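Local atomic coordinates of carbohydrate deacetylase Agd3 (Neosartorya fumigata, PDB entry 6NWZ), a protein that removes acetyl groups from the exopolysaccharide galactosaminogalactan and is required for biofilm formation by the fungus. Residues 502-510 with 517-525; 527-536 with 573-584. All coordinates share one frame; numbering follows the deposited sequence.

Contact 1 of 2, residues 502-510 with 517-525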
loop_
_atom_site.group_PDB
_atom_site.type_symbol
_atom_site.label_atom_id
_atom_site.label_comp_id
_atom_site.label_asym_id
_atom_site.label_seq_id
_atom_site.Cartn_x
_atom_site.Cartn_y
_atom_site.Cartn_z
ATOM N N THR A 502 -22.939 4.238 -12.299
ATOM C CA THR A 502 -23.479 2.922 -12.605
ATOM C C THR A 502 -22.366 2.049 -13.162
ATOM O O THR A 502 -21.352 2.562 -13.648
ATOM C CB THR A 502 -24.622 2.995 -13.629
ATOM O OG1 THR A 502 -24.115 3.508 -14.868
ATOM C CG2 THR A 502 -25.747 3.889 -13.126
ATOM N N PRO A 503 -22.524 0.721 -13.102
ATOM C CA PRO A 503 -21.551 -0.149 -13.787
ATOM C C PRO A 503 -21.434 0.143 -15.274
ATOM O O PRO A 503 -20.320 0.153 -15.813
ATOM C CB PRO A 503 -22.101 -1.558 -13.522
ATOM C CG PRO A 503 -22.865 -1.421 -12.252
ATOM C CD PRO A 503 -23.492 -0.056 -12.307
ATOM N N ALA A 504 -22.561 0.391 -15.950
ATOM C CA ALA A 504 -22.530 0.710 -17.375
ATOM C C ALA A 504 -21.654 1.923 -17.656
ATOM O O ALA A 504 -20.923 1.951 -18.652
ATOM C CB ALA A 504 -23.949 0.953 -17.887
ATOM N N CYS A 505 -21.717 2.936 -16.792
ATOM C CA CYS A 505 -20.920 4.138 -17.000
ATOM C C CYS A 505 -19.427 3.827 -16.932
ATOM O O CYS A 505 -18.679 4.131 -17.867
ATOM C CB CYS A 505 -21.308 5.204 -15.972
ATOM S SG CYS A 505 -20.458 6.803 -16.139
ATOM N N THR A 506 -18.972 3.232 -15.820
ATOM C CA THR A 506 -17.540 2.966 -15.664
ATOM C C THR A 506 -17.019 2.068 -16.776
ATOM O O THR A 506 -15.942 2.318 -17.332
ATOM C CB THR A 506 -17.241 2.331 -14.303
ATOM O OG1 THR A 506 -18.308 1.450 -13.928
ATOM C CG2 THR A 506 -17.042 3.394 -13.241
ATOM N N VAL A 507 -17.765 1.015 -17.111
ATOM C CA VAL A 507 -17.328 0.114 -18.171
ATOM C C VAL A 507 -17.192 0.868 -19.486
ATOM O O VAL A 507 -16.228 0.671 -20.235
ATOM C CB VAL A 507 -18.295 -1.081 -18.289
ATOM C CG1 VAL A 507 -17.945 -1.935 -19.491
ATOM C CG2 VAL A 507 -18.244 -1.917 -17.022
ATOM N N GLN A 508 -18.135 1.768 -19.771
ATOM C CA GLN A 508 -18.082 2.530 -21.013
ATOM C C GLN A 508 -16.856 3.437 -21.058
ATOM O O GLN A 508 -16.108 3.440 -22.041
ATOM C CB GLN A 508 -19.360 3.349 -21.178
ATOM C CG GLN A 508 -19.539 3.876 -22.573
ATOM C CD GLN A 508 -19.542 2.761 -23.592
ATOM O OE1 GLN A 508 -20.180 1.726 -23.393
ATOM N NE2 GLN A 508 -18.813 2.955 -24.683
ATOM N N GLU A 509 -16.636 4.219 -19.998
ATOM C CA GLU A 509 -15.473 5.097 -19.959
ATOM C C GLU A 509 -14.172 4.304 -19.961
ATOM O O GLU A 509 -13.179 4.742 -20.554
ATOM C CB GLU A 509 -15.549 6.001 -18.729
ATOM C CG GLU A 509 -14.696 7.248 -18.819
ATOM C CD GLU A 509 -15.008 8.232 -17.715
ATOM O OE1 GLU A 509 -15.773 7.868 -16.801
ATOM O OE2 GLU A 509 -14.499 9.370 -17.765
ATOM N N TRP A 510 -14.160 3.142 -19.307
ATOM C CA TRP A 510 -12.993 2.268 -19.355
ATOM C C TRP A 510 -12.740 1.775 -20.774
ATOM O O TRP A 510 -11.588 1.697 -21.217
ATOM C CB TRP A 510 -13.201 1.098 -18.393
ATOM C CG TRP A 510 -12.138 0.044 -18.393
ATOM C CD1 TRP A 510 -10.788 0.226 -18.276
ATOM C CD2 TRP A 510 -12.348 -1.369 -18.462
ATOM N NE1 TRP A 510 -10.144 -0.992 -18.291
ATOM C CE2 TRP A 510 -11.082 -1.986 -18.399
ATOM C CE3 TRP A 510 -13.486 -2.173 -18.579
ATOM C CZ2 TRP A 510 -10.923 -3.366 -18.457
ATOM C CZ3 TRP A 510 -13.326 -3.542 -18.632
ATOM C CH2 TRP A 510 -12.056 -4.125 -18.572
ATOM N N ALA A 517 -12.135 -3.717 -22.115
ATOM C CA ALA A 517 -12.962 -4.629 -22.889
ATOM C C ALA A 517 -13.567 -5.644 -21.934
ATOM O O ALA A 517 -12.838 -6.295 -21.179
ATOM C CB ALA A 517 -12.147 -5.330 -23.980
ATOM N N GLY A 518 -14.890 -5.765 -21.960
ATOM C CA GLY A 518 -15.580 -6.756 -21.169
ATOM C C GLY A 518 -16.695 -6.126 -20.369
ATOM O O GLY A 518 -17.151 -5.016 -20.666
ATOM N N SER A 519 -17.134 -6.849 -19.344
ATOM C CA SER A 519 -18.218 -6.417 -18.481
ATOM C C SER A 519 -17.659 -5.724 -17.242
ATOM O O SER A 519 -16.461 -5.444 -17.139
ATOM C CB SER A 519 -19.086 -7.612 -18.094
ATOM O OG SER A 519 -18.355 -8.502 -17.272
ATOM N N PHE A 520 -18.542 -5.446 -16.281
ATOM C CA PHE A 520 -18.101 -4.843 -15.029
ATOM C C PHE A 520 -17.288 -5.827 -14.200
ATOM O O PHE A 520 -16.376 -5.416 -13.473
ATOM C CB PHE A 520 -19.315 -4.326 -14.253
ATOM C CG PHE A 520 -18.973 -3.532 -13.023
ATOM C CD1 PHE A 520 -18.054 -2.496 -13.080
ATOM C CD2 PHE A 520 -19.594 -3.805 -11.811
ATOM C CE1 PHE A 520 -17.744 -1.757 -11.944
ATOM C CE2 PHE A 520 -19.293 -3.072 -10.673
ATOM C CZ PHE A 520 -18.367 -2.046 -10.741
ATOM N N ASP A 521 -17.586 -7.127 -14.307
ATOM C CA ASP A 521 -16.780 -8.125 -13.608
ATOM C C ASP A 521 -15.369 -8.183 -14.174
ATOM O O ASP A 521 -14.401 -8.372 -13.427
ATOM C CB ASP A 521 -17.444 -9.501 -13.692
ATOM C CG ASP A 521 -18.644 -9.634 -12.766
ATOM O OD1 ASP A 521 -18.739 -8.865 -11.785
ATOM O OD2 ASP A 521 -19.488 -10.520 -13.017
ATOM N N ASP A 522 -15.233 -8.029 -15.492
ATOM C CA ASP A 522 -13.908 -7.939 -16.092
ATOM C C ASP A 522 -13.133 -6.751 -15.537
ATOM O O ASP A 522 -11.940 -6.865 -15.232
ATOM C CB ASP A 522 -14.035 -7.845 -17.611
ATOM C CG ASP A 522 -14.566 -9.124 -18.222
ATOM O OD1 ASP A 522 -14.040 -10.199 -17.875
ATOM O OD2 ASP A 522 -15.515 -9.062 -19.031
ATOM N N LEU A 523 -13.800 -5.600 -15.389
ATOM C CA LEU A 523 -13.145 -4.433 -14.805
ATOM C C LEU A 523 -12.760 -4.693 -13.356
ATOM O O LEU A 523 -11.656 -4.339 -12.924
ATOM C CB LEU A 523 -14.062 -3.210 -14.914
ATOM C CG LEU A 523 -13.591 -1.852 -14.377
ATOM C CD1 LEU A 523 -14.244 -0.735 -15.172
ATOM C CD2 LEU A 523 -13.901 -1.680 -12.891
ATOM N N LEU A 524 -13.661 -5.309 -12.587
ATOM C CA LEU A 524 -13.355 -5.641 -11.202
ATOM C C LEU A 524 -12.235 -6.671 -11.106
ATOM O O LEU A 524 -11.459 -6.655 -10.142
ATOM C CB LEU A 524 -14.616 -6.144 -10.499
ATOM C CG LEU A 524 -15.726 -5.118 -10.259
ATOM C CD1 LEU A 524 -16.997 -5.803 -9.776
ATOM C CD2 LEU A 524 -15.279 -4.049 -9.264
ATOM N N ALA A 525 -12.127 -7.565 -12.092
ATOM C CA ALA A 525 -11.068 -8.570 -12.064
ATOM C C ALA A 525 -9.693 -7.924 -12.183
ATOM O O ALA A 525 -8.769 -8.271 -11.437
ATOM C CB ALA A 525 -11.281 -9.597 -13.175
#
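S519 N donates to D522 OD2 at 2.8 Å, with an N-H...O angle of 163°. The carboxylate oxygen uses its anti lone pair, and S519 OG adds a weak bond to it. S519 OG accepts weakly from D521 N. This capping box starts the helix that begins at F520. No hydrogen bond joins 502-510 to 517-525; the contact is packing.

W510 does much of that packing. Its CG lies anti to the backbone N (chi1 176°), which carries the indole across to 517-525. L523 CB lies over one face, 4.1 Å from the centroid of the six-membered ring, as a CH-pi contact. A517 N lies over the opposite face. L523 CD1 touches W510 CE3 at 3.8 Å.

Nearer the N-terminus of helix 503-510, P503 lays CB over a face of the F520 ring, 4.0 Å from its centroid. The other face of F520 is met by L524 CD1 from its own helix. V507 CG2 comes to the edge of the F520 ring and touches F520 CB at 3.8 Å.

The two helix segments run at 67° to each other. T502 is the N-cap of helix 503-510, its OG1 accepting from C505 N, and C505 is disulfide-bonded to C500. Helix 569-584 packs alongside both: I569 meets P503 and T506, A572 meets F520, and T576 meets L524.

Contact 2 of 2, residues 527-536 with 573-584. With ZN (zinc ion), chain I.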
loop_
_atom_site.group_PDB
_atom_site.type_symbol
_atom_site.label_atom_id
_atom_site.label_comp_id
_atom_site.label_asym_id
_atom_site.label_seq_id
_atom_site.Cartn_x
_atom_site.Cartn_y
_atom_site.Cartn_z
ATOM N N GLU A 527 -9.040 -4.823 -11.478
ATOM C CA GLU A 527 -8.859 -4.041 -10.260
ATOM C C GLU A 527 -8.436 -4.922 -9.095
ATOM O O GLU A 527 -7.659 -4.485 -8.238
ATOM C CB GLU A 527 -10.145 -3.290 -9.916
ATOM C CG GLU A 527 -10.400 -2.084 -10.792
ATOM C CD GLU A 527 -9.387 -0.979 -10.565
ATOM O OE1 GLU A 527 -8.920 -0.819 -9.415
ATOM O OE2 GLU A 527 -9.058 -0.271 -11.540
ATOM N N LYS A 528 -8.934 -6.159 -9.053
ATOM C CA LYS A 528 -8.549 -7.093 -8.001
ATOM C C LYS A 528 -7.056 -7.393 -8.056
ATOM O O LYS A 528 -6.364 -7.364 -7.031
ATOM C CB LYS A 528 -9.373 -8.376 -8.133
ATOM C CG LYS A 528 -9.085 -9.427 -7.075
ATOM C CD LYS A 528 -10.133 -10.535 -7.089
ATOM C CE LYS A 528 -10.169 -11.269 -8.416
ATOM N NZ LYS A 528 -11.167 -12.374 -8.389
ATOM N N ALA A 529 -6.538 -7.682 -9.251
ATOM C CA ALA A 529 -5.123 -8.010 -9.376
ATOM C C ALA A 529 -4.251 -6.811 -9.041
ATOM O O ALA A 529 -3.258 -6.934 -8.312
ATOM C CB ALA A 529 -4.825 -8.506 -10.789
ATOM N N ASP A 530 -4.616 -5.639 -9.553
ATOM C CA ASP A 530 -3.782 -4.461 -9.367
ATOM C C ASP A 530 -3.767 -4.011 -7.910
ATOM O O ASP A 530 -2.720 -3.600 -7.393
ATOM C CB ASP A 530 -4.269 -3.344 -10.283
ATOM C CG ASP A 530 -3.393 -2.133 -10.217
ATOM O OD1 ASP A 530 -2.217 -2.235 -10.623
ATOM O OD2 ASP A 530 -3.878 -1.086 -9.746
ATOM N N THR A 531 -4.909 -4.093 -7.226
ATOM C CA THR A 531 -4.957 -3.656 -5.835
ATOM C C THR A 531 -4.272 -4.649 -4.903
ATOM O O THR A 531 -3.688 -4.244 -3.892
ATOM C CB THR A 531 -6.405 -3.435 -5.403
ATOM O OG1 THR A 531 -7.065 -2.609 -6.369
ATOM C CG2 THR A 531 -6.454 -2.753 -4.041
ATOM N N MET A 532 -4.334 -5.947 -5.213
ATOM C CA MET A 532 -3.572 -6.917 -4.432
ATOM C C MET A 532 -2.075 -6.659 -4.549
ATOM O O MET A 532 -1.331 -6.820 -3.575
ATOM C CB MET A 532 -3.905 -8.339 -4.878
ATOM C CG MET A 532 -5.313 -8.801 -4.529
ATOM S SD MET A 532 -5.711 -8.675 -2.778
ATOM C CE MET A 532 -6.723 -7.194 -2.745
ATOM N N ARG A 533 -1.615 -6.256 -5.735
ATOM C CA ARG A 533 -0.205 -5.920 -5.903
ATOM C C ARG A 533 0.197 -4.766 -4.993
ATOM O O ARG A 533 1.298 -4.762 -4.431
ATOM C CB ARG A 533 0.074 -5.581 -7.365
ATOM C CG ARG A 533 1.501 -5.174 -7.642
ATOM C CD ARG A 533 1.737 -4.973 -9.130
ATOM N NE ARG A 533 1.038 -3.814 -9.685
ATOM C CZ ARG A 533 1.547 -2.584 -9.720
ATOM N NH1 ARG A 533 2.752 -2.347 -9.215
ATOM N NH2 ARG A 533 0.851 -1.588 -10.254
ATOM N N HIS A 534 -0.688 -3.778 -4.833
ATOM C CA HIS A 534 -0.411 -2.665 -3.929
ATOM C C HIS A 534 -0.448 -3.114 -2.474
ATOM O O HIS A 534 0.486 -2.850 -1.707
ATOM C CB HIS A 534 -1.421 -1.540 -4.159
ATOM C CG HIS A 534 -1.415 -0.995 -5.553
ATOM N ND1 HIS A 534 -0.271 -0.915 -6.316
ATOM C CD2 HIS A 534 -2.415 -0.504 -6.321
ATOM C CE1 HIS A 534 -0.565 -0.394 -7.494
ATOM N NE2 HIS A 534 -1.860 -0.137 -7.522
ATOM N N LEU A 535 -1.527 -3.800 -2.080
ATOM C CA LEU A 535 -1.723 -4.147 -0.677
ATOM C C LEU A 535 -0.726 -5.204 -0.219
ATOM O O LEU A 535 -0.157 -5.096 0.875
ATOM C CB LEU A 535 -3.160 -4.622 -0.453
ATOM C CG LEU A 535 -4.257 -3.580 -0.687
ATOM C CD1 LEU A 535 -5.615 -4.091 -0.222
ATOM C CD2 LEU A 535 -3.908 -2.271 0.002
ATOM N N LEU A 536 -0.503 -6.238 -1.031
ATOM C CA LEU A 536 0.497 -7.238 -0.681
ATOM C C LEU A 536 1.921 -6.704 -0.807
ATOM O O LEU A 536 2.852 -7.339 -0.300
ATOM C CB LEU A 536 0.307 -8.490 -1.544
ATOM C CG LEU A 536 -1.031 -9.202 -1.312
ATOM C CD1 LEU A 536 -1.189 -10.431 -2.191
ATOM C CD2 LEU A 536 -1.157 -9.578 0.151
ATOM N N TRP A 573 -16.369 -2.503 -5.700
ATOM C CA TRP A 573 -14.912 -2.516 -5.717
ATOM C C TRP A 573 -14.363 -2.980 -4.374
ATOM O O TRP A 573 -13.493 -3.857 -4.316
ATOM C CB TRP A 573 -14.382 -1.126 -6.081
ATOM C CG TRP A 573 -12.879 -1.046 -6.198
ATOM C CD1 TRP A 573 -12.136 -1.196 -7.335
ATOM C CD2 TRP A 573 -11.942 -0.791 -5.141
ATOM N NE1 TRP A 573 -10.800 -1.054 -7.052
ATOM C CE2 TRP A 573 -10.654 -0.804 -5.712
ATOM C CE3 TRP A 573 -12.069 -0.555 -3.768
ATOM C CZ2 TRP A 573 -9.499 -0.590 -4.959
ATOM C CZ3 TRP A 573 -10.919 -0.339 -3.022
ATOM C CH2 TRP A 573 -9.651 -0.361 -3.620
ATOM N N VAL A 574 -14.878 -2.415 -3.280
ATOM C CA VAL A 574 -14.408 -2.795 -1.951
ATOM C C VAL A 574 -14.711 -4.265 -1.678
ATOM O O VAL A 574 -13.868 -4.997 -1.148
ATOM C CB VAL A 574 -15.025 -1.869 -0.884
ATOM C CG1 VAL A 574 -14.598 -2.293 0.520
ATOM C CG2 VAL A 574 -14.627 -0.425 -1.152
ATOM N N GLU A 575 -15.908 -4.726 -2.045
ATOM C CA GLU A 575 -16.233 -6.140 -1.882
ATOM C C GLU A 575 -15.237 -7.021 -2.627
ATOM O O GLU A 575 -14.764 -8.032 -2.096
ATOM C CB GLU A 575 -17.660 -6.417 -2.362
ATOM C CG GLU A 575 -18.742 -5.866 -1.444
ATOM C CD GLU A 575 -18.916 -6.687 -0.179
ATOM O OE1 GLU A 575 -18.343 -7.794 -0.103
ATOM O OE2 GLU A 575 -19.630 -6.228 0.738
ATOM N N THR A 576 -14.897 -6.647 -3.862
ATOM C CA THR A 576 -13.943 -7.434 -4.635
ATOM C C THR A 576 -12.577 -7.451 -3.965
ATOM O O THR A 576 -11.941 -8.506 -3.851
ATOM C CB THR A 576 -13.842 -6.872 -6.053
ATOM O OG1 THR A 576 -15.098 -7.044 -6.720
ATOM C CG2 THR A 576 -12.729 -7.563 -6.839
ATOM N N ILE A 577 -12.123 -6.293 -3.490
ATOM C CA ILE A 577 -10.774 -6.186 -2.950
ATOM C C ILE A 577 -10.679 -6.875 -1.592
ATOM O O ILE A 577 -9.738 -7.635 -1.333
ATOM C CB ILE A 577 -10.360 -4.704 -2.885
ATOM C CG1 ILE A 577 -9.618 -4.306 -4.163
ATOM C CG2 ILE A 577 -9.514 -4.412 -1.658
ATOM C CD1 ILE A 577 -10.420 -4.485 -5.442
ATOM N N VAL A 578 -11.663 -6.647 -0.716
ATOM C CA VAL A 578 -11.605 -7.197 0.636
ATOM C C VAL A 578 -11.701 -8.717 0.609
ATOM O O VAL A 578 -10.957 -9.412 1.312
ATOM C CB VAL A 578 -12.712 -6.585 1.511
ATOM C CG1 VAL A 578 -12.799 -7.327 2.837
ATOM C CG2 VAL A 578 -12.463 -5.094 1.735
ATOM N N GLN A 579 -12.618 -9.259 -0.191
ATOM C CA GLN A 579 -12.799 -10.706 -0.223
ATOM C C GLN A 579 -11.562 -11.415 -0.765
ATOM O O GLN A 579 -11.200 -12.494 -0.282
ATOM C CB GLN A 579 -14.035 -11.061 -1.047
ATOM C CG GLN A 579 -15.333 -10.581 -0.415
ATOM C CD GLN A 579 -16.556 -11.001 -1.198
ATOM O OE1 GLN A 579 -16.598 -12.088 -1.775
ATOM N NE2 GLN A 579 -17.563 -10.137 -1.227
ATOM N N GLU A 580 -10.897 -10.827 -1.758
ATOM C CA GLU A 580 -9.690 -11.452 -2.287
ATOM C C GLU A 580 -8.548 -11.378 -1.283
ATOM O O GLU A 580 -7.806 -12.351 -1.103
ATOM C CB GLU A 580 -9.285 -10.793 -3.601
ATOM C CG GLU A 580 -8.096 -11.466 -4.264
ATOM C CD GLU A 580 -8.416 -12.859 -4.777
ATOM O OE1 GLU A 580 -9.608 -13.239 -4.826
ATOM O OE2 GLU A 580 -7.466 -13.578 -5.141
ATOM N N PHE A 581 -8.383 -10.226 -0.632
ATOM C CA PHE A 581 -7.362 -10.097 0.401
ATOM C C PHE A 581 -7.552 -11.144 1.493
ATOM O O PHE A 581 -6.589 -11.789 1.924
ATOM C CB PHE A 581 -7.406 -8.681 0.979
ATOM C CG PHE A 581 -6.388 -8.414 2.050
ATOM C CD1 PHE A 581 -5.122 -7.957 1.722
ATOM C CD2 PHE A 581 -6.710 -8.586 3.390
ATOM C CE1 PHE A 581 -4.184 -7.697 2.711
ATOM C CE2 PHE A 581 -5.779 -8.331 4.382
ATOM C CZ PHE A 581 -4.515 -7.884 4.039
ATOM N N VAL A 582 -8.797 -11.343 1.933
ATOM C CA VAL A 582 -9.064 -12.308 2.994
ATOM C C VAL A 582 -8.877 -13.737 2.490
ATOM O O VAL A 582 -8.528 -14.637 3.264
ATOM C CB VAL A 582 -10.472 -12.068 3.575
ATOM C CG1 VAL A 582 -10.894 -13.218 4.456
ATOM C CG2 VAL A 582 -10.491 -10.772 4.378
ATOM N N ARG A 583 -9.067 -13.969 1.189
ATOM C CA ARG A 583 -8.849 -15.303 0.639
ATOM C C ARG A 583 -7.375 -15.699 0.660
ATOM O O ARG A 583 -7.057 -16.891 0.756
ATOM C CB ARG A 583 -9.385 -15.373 -0.786
ATOM C CG ARG A 583 -9.224 -16.732 -1.419
ATOM C CD ARG A 583 -9.697 -16.721 -2.852
ATOM N NE ARG A 583 -8.726 -16.124 -3.766
ATOM C CZ ARG A 583 -7.758 -16.808 -4.369
ATOM N NH1 ARG A 583 -7.622 -18.110 -4.145
ATOM N NH2 ARG A 583 -6.925 -16.192 -5.194
ATOM N N LEU A 584 -6.467 -14.724 0.579
ATOM C CA LEU A 584 -5.033 -14.983 0.491
ATOM C C LEU A 584 -4.320 -14.965 1.839
ATOM O O LEU A 584 -3.463 -15.819 2.085
ATOM C CB LEU A 584 -4.374 -13.962 -0.440
ATOM C CG LEU A 584 -4.907 -13.919 -1.873
ATOM C CD1 LEU A 584 -4.246 -12.798 -2.644
ATOM C CD2 LEU A 584 -4.696 -15.253 -2.575
HETATM ZN ZN ZN I . -3.463 0.699 -9.085
#
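Knobs-into-holes packing joins helix segments 527-536 and 573-584. M532 sits among I577, E580, F581 and L584. I577 sits among K528, T531, M532 and L535. M532 is bent at chi2 (-55°) and again at chi3, and its CE end comes to 4.1 Å from I577 CG2. I577 CG1 lies 3.5 Å from T531 CG2. Farther along, the L536 and L584 side chains cross at about a right angle and touch through their CD1 atoms.

One hydrogen bond spans the helices, W573 NE1 to E527 OE1 at 3.0 Å. The oxygen lies close to the indole plane, but the donor meets it from above the carboxylate plane. E527 OE2 is salt-bridged to R495, so both carboxylate oxygens are held. E527 O accepts from T531 N and T531 OG1, which reach it from opposite faces of its plane.

At the other side of the interface, K528 CD packs on E580 CB at 3.6 Å. K528 NZ to E580 OE1 is a long salt bridge of 4.0 Å. R583 grips E580 side-on with NE and NH2.

D530 and H534, one turn apart on helix 527-536, bind a zinc ion through D530 OD2 (1.9 Å) and H534 NE2. W492 stacks on the H534 ring.

Y543 of strand 542-546 touches T531, L535 and W573. Helices interlocked in this way beside mostly parallel strands are consistent with the distorted beta/alpha barrel of polysaccharide deacetylases.

Helix 520-536 runs through both contacts. Its N-terminal part is used in contact 1 and its C-terminal part in contact 2, with centres about 17 Å apart. The contacts also touch directly: L524 O lies 3.7 Å from T576 CG2. Helix 569-584 therefore borders both. The zinc ion held in contact 2 is about 11 Å from the L523 side chain of contact 1. H546 lies about 10 Å from T506 and about 12 Å from W573, side chain to side chain. It shares its zinc with D255. The next residue, D256, binds another zinc with H388 and H392, an Asp-His-His set as in polysaccharide deacetylases. Both contacts probably lie around the active site rather than in it.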